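PDB 4LRL: HD domain protein from Enterococcus faecalis, which probably hydrolyses deoxyribonucleoside triphosphates such as dGTP to the nucleoside and triphosphate, under allosteric control by bound deoxynucleotides. Local coordinates for residues C[69-74]-C[320-325]; C[141-146]-C[274-279]; C[281-286]-C[327-332]; C[341-346]-C[383-388]. All blocks are in the same frame, centred on the assembly; numbering follows the deposited sequence.

Contact 1 of 4, residues C[69-74]-C[320-325]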
# COMPACT_ATOMS: atom_id res chain seq x y z
N ARG C 69 8.41 -26.36 -6.66
CA ARG C 69 9.81 -26.59 -6.32
C ARG C 69 10.78 -25.86 -7.26
O ARG C 69 11.98 -26.18 -7.30
CB ARG C 69 10.08 -28.10 -6.28
CG ARG C 69 9.20 -28.83 -5.26
CD ARG C 69 9.59 -30.28 -5.05
NE ARG C 69 9.38 -31.10 -6.23
CZ ARG C 69 8.22 -31.63 -6.60
NH1 ARG C 69 7.11 -31.42 -5.88
NH2 ARG C 69 8.15 -32.36 -7.70
N ILE C 70 10.27 -24.88 -8.00
CA ILE C 70 11.10 -24.13 -8.94
C ILE C 70 10.83 -22.64 -8.78
O ILE C 70 9.69 -22.18 -8.96
CB ILE C 70 10.87 -24.59 -10.40
CG1 ILE C 70 11.24 -26.07 -10.57
CG2 ILE C 70 11.69 -23.74 -11.37
CD1 ILE C 70 10.92 -26.65 -11.95
N LYS C 71 11.87 -21.88 -8.43
CA LYS C 71 11.74 -20.44 -8.23
C LYS C 71 11.42 -19.76 -9.54
O LYS C 71 11.96 -20.14 -10.58
CB LYS C 71 13.01 -19.83 -7.64
CG LYS C 71 13.16 -20.01 -6.13
CD LYS C 71 14.40 -19.26 -5.61
CE LYS C 71 15.72 -19.94 -6.00
NZ LYS C 71 15.83 -21.41 -5.63
N GLN C 72 10.56 -18.75 -9.47
CA GLN C 72 10.17 -17.99 -10.65
C GLN C 72 11.32 -17.10 -11.16
O GLN C 72 11.51 -16.96 -12.37
CB GLN C 72 8.92 -17.14 -10.34
CG GLN C 72 8.55 -16.09 -11.39
CD GLN C 72 7.84 -16.69 -12.61
OE1 GLN C 72 7.40 -17.83 -12.59
NE2 GLN C 72 7.74 -15.91 -13.68
N LEU C 73 12.09 -16.51 -10.25
CA LEU C 73 13.07 -15.51 -10.68
C LEU C 73 14.52 -15.97 -10.63
O LEU C 73 15.45 -15.18 -10.88
CB LEU C 73 12.87 -14.19 -9.95
CG LEU C 73 11.76 -13.29 -10.49
CD1 LEU C 73 11.77 -12.00 -9.69
CD2 LEU C 73 11.94 -13.03 -11.99
N GLY C 74 14.68 -17.26 -10.34
CA GLY C 74 16.00 -17.89 -10.35
C GLY C 74 16.92 -17.27 -9.33
O GLY C 74 16.79 -17.52 -8.13
N LEU C 320 13.56 -32.95 -12.20
CA LEU C 320 14.45 -31.85 -11.86
C LEU C 320 13.73 -30.64 -11.27
O LEU C 320 12.68 -30.25 -11.77
CB LEU C 320 15.24 -31.41 -13.08
CG LEU C 320 16.34 -32.31 -13.62
CD1 LEU C 320 17.00 -31.58 -14.77
CD2 LEU C 320 17.37 -32.67 -12.55
N ASP C 321 14.33 -30.08 -10.22
CA ASP C 321 13.86 -28.83 -9.58
C ASP C 321 15.04 -28.13 -8.89
O ASP C 321 16.15 -28.64 -8.94
CB ASP C 321 12.71 -29.12 -8.61
CG ASP C 321 13.08 -30.12 -7.52
OD1 ASP C 321 12.26 -31.02 -7.24
OD2 ASP C 321 14.19 -30.01 -6.95
N ASP C 322 14.80 -26.99 -8.24
CA ASP C 322 15.90 -26.23 -7.60
C ASP C 322 16.60 -27.02 -6.48
O ASP C 322 17.82 -26.92 -6.29
CB ASP C 322 15.40 -24.88 -7.06
CG ASP C 322 14.79 -23.98 -8.14
OD1 ASP C 322 14.19 -22.95 -7.78
OD2 ASP C 322 14.91 -24.29 -9.34
N GLY C 323 15.82 -27.81 -5.73
CA GLY C 323 16.34 -28.58 -4.63
C GLY C 323 17.28 -29.70 -5.05
O GLY C 323 18.18 -30.08 -4.29
N VAL C 324 17.06 -30.25 -6.24
CA VAL C 324 17.95 -31.26 -6.78
C VAL C 324 19.33 -30.66 -6.99
O VAL C 324 20.33 -31.21 -6.52
CB VAL C 324 17.39 -31.90 -8.09
CG1 VAL C 324 18.46 -32.71 -8.80
CG2 VAL C 324 16.17 -32.78 -7.79
N LEU C 325 19.37 -29.51 -7.66
CA LEU C 325 20.64 -28.83 -7.97
C LEU C 325 21.42 -28.44 -6.72
O LEU C 325 22.60 -28.75 -6.61
CB LEU C 325 20.41 -27.61 -8.87
CG LEU C 325 20.03 -27.89 -10.32
CD1 LEU C 325 19.92 -26.59 -11.09
CD2 LEU C 325 21.03 -28.77 -10.98
O HOH W 1 13.19 -26.94 -5.05
O HOH W 2 14.57 -21.73 -10.64
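R69, I70 and K71, in the loop leading to helix 87-108, dock on the N-terminus of helix 322-332, where D321 is the N-cap: its OD2 accepts from V324 N, and the bond lies nearly along the C-O axis. Two backbone amides are used across the contact. D322 N donates to R69 O over 3.1 Å, and K71 N donates to D322 OD1 over 2.6 Å in a nearly straight bond (169°). Water 1 joins the same loop carbonyl to the helix, donating to R69 O and accepting from G323 N.

Two salt bridges add charge pairing. R69 NE reaches D321 OD1 at 3.1 Å; the oxygen lies in the guanidinium plane, the two planes are 78° apart, and NE meets OD1 from above the carboxylate plane. R69 NH1 instead bonds the carbonyl of L348 of the second subunit, which places the pair at a subunit boundary. The K71 chain bends at its last two torsions, bringing NZ into the second salt bridge, with D322 OD1, and also to Y141 OH.

Apolar contact is slight: I70 CG1 lies 3.9 Å from D321 CB. I70 also neighbours R87, and the loop includes L73; both are dATP-binding residues of this protein, although no dATP is bound to this chain. D322 OD1 takes two donors from opposite faces of its carboxylate, K71 N on one and K71 NZ, at 3.1 Å, on the other.

Contact 2 of 4, residues C[141-146]-C[274-279]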
# COMPACT_ATOMS: atom_id res chain seq x y z
N TYR C 141 16.24 -23.05 -12.76
CA TYR C 141 17.08 -21.99 -13.34
C TYR C 141 17.06 -22.07 -14.85
O TYR C 141 18.09 -22.30 -15.50
CB TYR C 141 18.51 -22.08 -12.79
CG TYR C 141 18.56 -22.06 -11.28
CD1 TYR C 141 18.67 -23.23 -10.56
CD2 TYR C 141 18.45 -20.85 -10.58
CE1 TYR C 141 18.70 -23.22 -9.18
CE2 TYR C 141 18.48 -20.83 -9.19
CZ TYR C 141 18.60 -22.03 -8.50
OH TYR C 141 18.63 -22.05 -7.14
N SER C 142 15.87 -21.88 -15.39
CA SER C 142 15.54 -22.22 -16.76
C SER C 142 16.53 -21.65 -17.77
O SER C 142 17.04 -22.39 -18.62
CB SER C 142 14.10 -21.80 -17.08
OG SER C 142 13.93 -21.63 -18.47
N HIS C 143 16.84 -20.36 -17.67
CA HIS C 143 17.73 -19.70 -18.63
C HIS C 143 19.16 -20.26 -18.63
O HIS C 143 19.75 -20.49 -19.70
CB HIS C 143 17.74 -18.17 -18.40
CG HIS C 143 18.46 -17.42 -19.47
ND1 HIS C 143 19.72 -16.88 -19.28
CD2 HIS C 143 18.12 -17.15 -20.76
CE1 HIS C 143 20.11 -16.29 -20.40
NE2 HIS C 143 19.17 -16.44 -21.31
N THR C 144 19.72 -20.49 -17.44
CA THR C 144 21.05 -21.06 -17.28
C THR C 144 21.09 -22.50 -17.78
O THR C 144 22.01 -22.91 -18.48
CB THR C 144 21.50 -21.03 -15.81
OG1 THR C 144 21.31 -19.72 -15.28
CG2 THR C 144 22.96 -21.41 -15.67
N PHE C 145 20.05 -23.25 -17.41
CA PHE C 145 19.94 -24.66 -17.76
C PHE C 145 19.91 -24.89 -19.27
O PHE C 145 20.54 -25.82 -19.78
CB PHE C 145 18.70 -25.26 -17.09
CG PHE C 145 18.78 -26.74 -16.91
CD1 PHE C 145 19.30 -27.29 -15.74
CD2 PHE C 145 18.34 -27.59 -17.92
CE1 PHE C 145 19.38 -28.67 -15.58
CE2 PHE C 145 18.42 -28.98 -17.77
CZ PHE C 145 18.95 -29.52 -16.60
N GLU C 146 19.19 -24.03 -19.99
CA GLU C 146 19.09 -24.17 -21.45
C GLU C 146 20.39 -23.83 -22.15
O GLU C 146 20.71 -24.40 -23.19
CB GLU C 146 17.93 -23.34 -22.01
CG GLU C 146 16.58 -23.75 -21.45
CD GLU C 146 15.42 -22.86 -21.88
OE1 GLU C 146 14.29 -23.15 -21.45
OE2 GLU C 146 15.63 -21.89 -22.65
N GLY C 274 25.53 -11.72 -11.60
CA GLY C 274 26.76 -12.26 -11.04
C GLY C 274 26.62 -13.67 -10.50
O GLY C 274 27.50 -14.51 -10.69
N MET C 275 25.50 -13.94 -9.83
CA MET C 275 25.25 -15.27 -9.28
C MET C 275 24.91 -16.26 -10.39
O MET C 275 25.28 -17.44 -10.33
CB MET C 275 24.13 -15.21 -8.23
CG MET C 275 24.53 -14.51 -6.94
SD MET C 275 25.84 -15.39 -6.07
CE MET C 275 24.95 -16.82 -5.45
N GLU C 276 24.22 -15.78 -11.42
CA GLU C 276 23.87 -16.59 -12.56
C GLU C 276 25.12 -17.03 -13.32
O GLU C 276 25.22 -18.19 -13.75
CB GLU C 276 22.91 -15.83 -13.47
CG GLU C 276 22.24 -16.69 -14.51
CD GLU C 276 23.09 -16.92 -15.75
OE1 GLU C 276 22.92 -17.98 -16.40
OE2 GLU C 276 23.93 -16.04 -16.08
N VAL C 277 26.09 -16.13 -13.47
CA VAL C 277 27.36 -16.47 -14.09
C VAL C 277 28.06 -17.59 -13.33
O VAL C 277 28.58 -18.51 -13.94
CB VAL C 277 28.30 -15.22 -14.26
CG1 VAL C 277 29.71 -15.66 -14.62
CG2 VAL C 277 27.77 -14.28 -15.34
N ILE C 278 28.03 -17.54 -11.99
CA ILE C 278 28.64 -18.59 -11.18
C ILE C 278 27.91 -19.93 -11.35
O ILE C 278 28.54 -20.97 -11.53
CB ILE C 278 28.73 -18.18 -9.69
CG1 ILE C 278 29.99 -17.34 -9.49
CG2 ILE C 278 28.77 -19.41 -8.76
CD1 ILE C 278 29.82 -16.29 -8.46
N LEU C 279 26.58 -19.89 -11.32
CA LEU C 279 25.78 -21.07 -11.59
C LEU C 279 26.09 -21.65 -12.98
O LEU C 279 26.23 -22.87 -13.13
CB LEU C 279 24.29 -20.73 -11.48
CG LEU C 279 23.24 -21.78 -11.85
CD1 LEU C 279 23.30 -22.98 -10.90
CD2 LEU C 279 21.86 -21.14 -11.82
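E276 OE1 accepts the hydroxyl proton of T144 OG1 at 2.6 Å, the one hydrogen bond between residues 141-146 and 274-279. The oxygen uses its anti lone pair, the one turned away from OE2. The two side chains approach from opposite directions, and E276 manages this by a bend at chi2 (-83°) that swings the carboxylate toward the neighbouring helix. The T144 methyl CG2 stays close as well, 3.5 Å from E276 OE1, so the carboxylate oxygen lies against the whole threonine head.

Beside this bond runs an apolar contact. L279 CD2 sits over one face of the Y141 ring, 3.5 Å from Y141 CG, and the two side chains cross at about a right angle. The leucine also packs on threonine, its CG 3.8 Å from T144 CG2. Y141 is the N-cap residue of helix 142-149, and its side chain packs on L325 of helix 322-332.

H143 ND1 stands 4.4 Å from E276 OE1, a proximity without direct contact, and the nitrogen is buried with no partner in the model. H143 is a dATP-binding residue of this protein. The short segments run at 35° with their axes 10.2 Å apart, a roughly parallel helix-helix packing that joins the HD domain to the HD-associated region beside the dATP site.

Contact 3 of 4, residues C[281-286]-C[327-332]; sequences HLLHRA and TYFTQW
L282 lies over the ring of F329, its CD2 3.6 Å from the ring centroid and only 5° off the normal. This is a CH-pi contact with the methyl nearly centred on the face, and the six ring carbons are correspondingly almost equidistant from it. The neighbouring leucine uses a different side of the same ring: L283 CD2 meets F329 at the rim, close to the ring plane, 3.8 Å from CZ. Face and edge of one phenyl group are therefore engaged by consecutive residues of helix 270-291.

The two branches of L282 divide their work. With CG anti to the backbone N (chi1 171°) the side chain extends toward helix 322-332, where CD2 serves F329 while CD1 turns to the edge of the W332 indole, 3.9 Å from CE3. One turn further along, A286 CB abuts the six-membered part of the indole at 3.4 Å from W332 CH2, approaching obliquely. A286 CB also lies 3.5 Å from W332 CZ3. The pyrrole side is fixed elsewhere, since W332 NE1 donates to the carbonyl of L299.

All five touching residues are buried, and the interface between the segments is wholly apolar. L340 of helix 338-348 packs on both L282 and W332, adding a third helix to the cluster. The short helical segments are 12.3 Å apart at closest approach and cross at 68°, a wide spacing filled by the two aromatic rings. The arrangement is a steeply crossed helix pair with an apolar, leucine-aromatic interface, within the HD-associated region.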
# COMPACT_ATOMS: atom_id res chain seq x y z
N HIS C 281 28.80 -21.42 -14.87
CA HIS C 281 30.13 -22.00 -14.95
C HIS C 281 30.27 -23.24 -14.08
O HIS C 281 30.99 -24.18 -14.42
CB HIS C 281 31.16 -20.95 -14.58
CG HIS C 281 31.29 -19.85 -15.59
ND1 HIS C 281 32.05 -18.73 -15.37
CD2 HIS C 281 30.76 -19.72 -16.83
CE1 HIS C 281 32.00 -17.95 -16.44
NE2 HIS C 281 31.22 -18.53 -17.34
N LEU C 282 29.57 -23.23 -12.94
CA LEU C 282 29.47 -24.38 -12.05
C LEU C 282 28.88 -25.60 -12.76
O LEU C 282 29.43 -26.69 -12.67
CB LEU C 282 28.61 -24.02 -10.84
CG LEU C 282 28.17 -25.11 -9.86
CD1 LEU C 282 29.38 -25.76 -9.23
CD2 LEU C 282 27.23 -24.50 -8.79
N LEU C 283 27.78 -25.41 -13.46
CA LEU C 283 27.16 -26.50 -14.19
C LEU C 283 28.05 -26.92 -15.35
O LEU C 283 28.15 -28.11 -15.67
CB LEU C 283 25.76 -26.12 -14.69
CG LEU C 283 24.69 -25.84 -13.62
CD1 LEU C 283 23.48 -25.23 -14.26
CD2 LEU C 283 24.30 -27.11 -12.85
N HIS C 284 28.70 -25.94 -15.97
CA HIS C 284 29.58 -26.23 -17.09
C HIS C 284 30.76 -27.10 -16.65
O HIS C 284 31.12 -28.06 -17.34
CB HIS C 284 30.06 -24.95 -17.76
CG HIS C 284 30.79 -25.19 -19.04
ND1 HIS C 284 31.96 -24.53 -19.37
CD2 HIS C 284 30.54 -26.04 -20.07
CE1 HIS C 284 32.39 -24.95 -20.54
NE2 HIS C 284 31.54 -25.87 -20.99
N ARG C 285 31.34 -26.75 -15.50
CA ARG C 285 32.48 -27.48 -14.94
C ARG C 285 32.10 -28.91 -14.61
O ARG C 285 32.87 -29.83 -14.88
CB ARG C 285 33.01 -26.78 -13.68
CG ARG C 285 34.32 -27.36 -13.13
CD ARG C 285 35.47 -27.33 -14.15
NE ARG C 285 36.72 -27.81 -13.57
CZ ARG C 285 37.85 -28.02 -14.26
NH1 ARG C 285 37.89 -27.79 -15.57
NH2 ARG C 285 38.93 -28.46 -13.64
N ALA C 286 30.92 -29.09 -14.03
CA ALA C 286 30.41 -30.43 -13.72
C ALA C 286 30.30 -31.29 -14.99
O ALA C 286 30.70 -32.45 -14.98
CB ALA C 286 29.09 -30.33 -13.02
N THR C 327 21.21 -29.58 -3.73
CA THR C 327 21.65 -30.79 -3.05
C THR C 327 22.97 -31.31 -3.64
O THR C 327 23.91 -31.63 -2.90
CB THR C 327 20.56 -31.88 -3.08
OG1 THR C 327 19.39 -31.39 -2.42
CG2 THR C 327 21.04 -33.17 -2.38
N TYR C 328 23.05 -31.37 -4.96
CA TYR C 328 24.27 -31.81 -5.61
C TYR C 328 25.42 -30.81 -5.39
O TYR C 328 26.55 -31.24 -5.14
CB TYR C 328 24.05 -32.09 -7.11
CG TYR C 328 23.11 -33.25 -7.40
CD1 TYR C 328 22.45 -33.33 -8.64
CD2 TYR C 328 22.85 -34.25 -6.46
CE1 TYR C 328 21.58 -34.39 -8.93
CE2 TYR C 328 21.98 -35.30 -6.74
CZ TYR C 328 21.35 -35.36 -7.97
OH TYR C 328 20.49 -36.40 -8.27
N PHE C 329 25.11 -29.51 -5.42
CA PHE C 329 26.14 -28.48 -5.16
C PHE C 329 26.79 -28.62 -3.77
O PHE C 329 28.00 -28.43 -3.63
CB PHE C 329 25.58 -27.06 -5.31
CG PHE C 329 24.98 -26.76 -6.66
CD1 PHE C 329 24.08 -25.72 -6.81
CD2 PHE C 329 25.31 -27.53 -7.78
CE1 PHE C 329 23.51 -25.44 -8.05
CE2 PHE C 329 24.75 -27.26 -9.01
CZ PHE C 329 23.85 -26.20 -9.15
N THR C 330 25.99 -28.96 -2.77
CA THR C 330 26.50 -29.23 -1.43
C THR C 330 27.51 -30.39 -1.41
O THR C 330 28.58 -30.26 -0.81
CB THR C 330 25.35 -29.46 -0.42
OG1 THR C 330 24.56 -28.27 -0.36
CG2 THR C 330 25.88 -29.78 0.98
N GLN C 331 27.19 -31.50 -2.08
CA GLN C 331 28.16 -32.61 -2.19
C GLN C 331 29.40 -32.13 -2.94
O GLN C 331 30.51 -32.44 -2.54
CB GLN C 331 27.59 -33.81 -2.95
CG GLN C 331 26.27 -34.40 -2.46
CD GLN C 331 25.55 -35.12 -3.60
OE1 GLN C 331 26.06 -35.20 -4.72
NE2 GLN C 331 24.35 -35.65 -3.32
N TRP C 332 29.19 -31.37 -4.02
CA TRP C 332 30.30 -30.92 -4.89
C TRP C 332 31.33 -30.05 -4.18
O TRP C 332 32.48 -29.99 -4.61
CB TRP C 332 29.79 -30.21 -6.15
CG TRP C 332 28.98 -31.08 -7.07
CD1 TRP C 332 28.79 -32.43 -6.97
CD2 TRP C 332 28.29 -30.66 -8.25
NE1 TRP C 332 28.00 -32.87 -8.01
CE2 TRP C 332 27.68 -31.81 -8.81
CE3 TRP C 332 28.13 -29.43 -8.90
CZ2 TRP C 332 26.92 -31.76 -9.98
CZ3 TRP C 332 27.37 -29.38 -10.07
CH2 TRP C 332 26.77 -30.54 -10.60

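Contact 4 of 4, residues C[341-346]-C[383-388]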
# COMPACT_ATOMS: atom_id res chain seq x y z
N GLY C 341 34.61 -27.23 -6.63
CA GLY C 341 34.40 -27.05 -5.20
C GLY C 341 34.14 -25.61 -4.83
O GLY C 341 33.19 -25.31 -4.10
N ASP C 342 34.97 -24.71 -5.35
CA ASP C 342 34.86 -23.28 -5.07
C ASP C 342 33.61 -22.63 -5.66
O ASP C 342 32.99 -21.79 -5.01
CB ASP C 342 36.11 -22.56 -5.56
CG ASP C 342 36.12 -21.09 -5.19
OD1 ASP C 342 36.18 -20.78 -3.98
OD2 ASP C 342 36.09 -20.25 -6.10
N LEU C 343 33.27 -22.99 -6.90
CA LEU C 343 32.07 -22.44 -7.56
C LEU C 343 30.81 -22.89 -6.83
O LEU C 343 29.88 -22.11 -6.61
CB LEU C 343 32.00 -22.85 -9.04
CG LEU C 343 33.04 -22.29 -10.02
CD1 LEU C 343 32.88 -22.89 -11.42
CD2 LEU C 343 33.00 -20.77 -10.09
N ALA C 344 30.79 -24.16 -6.43
CA ALA C 344 29.69 -24.68 -5.63
C ALA C 344 29.56 -23.88 -4.34
O ALA C 344 28.44 -23.50 -3.97
CB ALA C 344 29.89 -26.15 -5.34
N LYS C 345 30.68 -23.60 -3.67
CA LYS C 345 30.68 -22.79 -2.46
C LYS C 345 30.19 -21.36 -2.75
O LYS C 345 29.37 -20.81 -2.01
CB LYS C 345 32.07 -22.78 -1.78
CG LYS C 345 32.04 -22.18 -0.38
CD LYS C 345 33.22 -22.63 0.49
CE LYS C 345 32.90 -22.45 1.99
NZ LYS C 345 33.96 -22.96 2.94
N ARG C 346 30.67 -20.79 -3.86
CA ARG C 346 30.28 -19.42 -4.23
C ARG C 346 28.79 -19.26 -4.47
O ARG C 346 28.23 -18.22 -4.14
CB ARG C 346 31.11 -18.89 -5.40
CG ARG C 346 32.58 -18.72 -5.03
CD ARG C 346 33.49 -18.43 -6.23
NE ARG C 346 33.95 -17.04 -6.19
CZ ARG C 346 35.17 -16.66 -5.84
NH1 ARG C 346 36.10 -17.56 -5.53
NH2 ARG C 346 35.47 -15.38 -5.83
N LYS C 383 38.31 -18.74 -17.68
CA LYS C 383 37.16 -19.39 -18.30
C LYS C 383 35.99 -19.57 -17.32
O LYS C 383 34.84 -19.63 -17.74
CB LYS C 383 37.54 -20.72 -18.92
CG LYS C 383 38.49 -20.60 -20.10
CD LYS C 383 38.17 -21.64 -21.18
CE LYS C 383 39.28 -21.75 -22.23
NZ LYS C 383 40.46 -22.48 -21.69
N TYR C 384 36.29 -19.63 -16.02
CA TYR C 384 35.30 -19.89 -14.97
C TYR C 384 35.11 -18.70 -14.05
O TYR C 384 34.08 -18.59 -13.37
CB TYR C 384 35.66 -21.13 -14.15
CG TYR C 384 35.87 -22.37 -15.01
CD1 TYR C 384 37.13 -22.70 -15.49
CD2 TYR C 384 34.78 -23.17 -15.38
CE1 TYR C 384 37.32 -23.81 -16.29
CE2 TYR C 384 34.97 -24.30 -16.18
CZ TYR C 384 36.24 -24.60 -16.63
OH TYR C 384 36.45 -25.71 -17.41
N TYR C 385 36.08 -17.80 -14.03
CA TYR C 385 36.02 -16.68 -13.11
C TYR C 385 35.74 -15.33 -13.75
O TYR C 385 35.72 -14.32 -13.05
CB TYR C 385 37.26 -16.67 -12.20
CG TYR C 385 37.20 -17.80 -11.21
CD1 TYR C 385 37.90 -18.99 -11.44
CD2 TYR C 385 36.39 -17.70 -10.07
CE1 TYR C 385 37.83 -20.04 -10.53
CE2 TYR C 385 36.31 -18.75 -9.16
CZ TYR C 385 37.03 -19.91 -9.40
OH TYR C 385 36.95 -20.96 -8.51
N THR C 386 35.53 -15.32 -15.07
CA THR C 386 35.14 -14.12 -15.79
C THR C 386 34.03 -14.44 -16.78
O THR C 386 33.83 -15.59 -17.15
CB THR C 386 36.31 -13.46 -16.59
OG1 THR C 386 36.64 -14.24 -17.75
CG2 THR C 386 37.54 -13.26 -15.73
N ALA C 387 33.32 -13.41 -17.21
CA ALA C 387 32.33 -13.55 -18.26
C ALA C 387 32.06 -12.22 -18.92
O ALA C 387 32.42 -11.16 -18.40
CB ALA C 387 31.01 -14.13 -17.70
N ILE C 388 31.42 -12.30 -20.09
CA ILE C 388 30.85 -11.18 -20.78
C ILE C 388 29.38 -11.55 -20.99
O ILE C 388 29.09 -12.60 -21.55
CB ILE C 388 31.54 -10.96 -22.16
CG1 ILE C 388 32.97 -10.47 -21.97
CG2 ILE C 388 30.73 -9.99 -23.05
CD1 ILE C 388 33.82 -10.57 -23.22
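D342 OD2 accepts the proton of Y385 OH at 2.7 Å, joining helix 338-348 to the end of helix 382-385. The hydroxyl comes in on the anti side of the oxygen, 22° out of the carboxylate plane. The aspartate oxygen lies at the edge of the phenol, near the plane of its ring.

The same oxygen has a second donor from its own helix. R346 NH1, one turn on, reaches D342 OD2 at 2.7 Å on the syn lone pair, in a salt bridge with an N-H...O angle of 155°. Two donors on its syn and anti sides thus restrict how the carboxylate can turn. One face of the guanidinium is set against Y385, NH1 being 3.8 Å from CE2, although the guanidinium and ring planes are 73° apart. L343 CD2 adds an apolar touch, 4.0 Å from Y385 CE2, and its CD1 faces Y384 CB at 4.3 Å.

Farther out, E447 forms a salt bridge with R346 NH2, so the arginine is held between two acids. F380 meets the Y385 ring edge-to-face, and Y384 OH is bonded by E288 and R285 of helix 270-291. Past Y385 the chain leaves the helix at T386 and enters strand 387-389, outermost within this chain in the three-stranded antiparallel sheet. The site is an Asp-Arg-Tyr polar network, with R346 and Y385 buried, at a helix-to-strand junction of the HD-associated region.

Overall arrangement
Along the chain, contact 2 is nested within the loop closed by contact 1, contact 3 interleaves with contact 1, and contact 4 follows contacts 2 and 3 in series. Neighbouring centres lie 10 to 14 Å apart, while contacts 1 and 4 are about 20 Å apart between centres and do not touch. Helix 270-291 serves contacts 2 and 3, and helix 322-332 serves contacts 1 and 3. H281 ND1 to Y384 O, at 2.8 Å, ties contact 3 to contact 4. The series thus runs from the loop carrying a dATP-binding residue into the HD-associated region, with contacts 1 and 3 also bordering the second subunit.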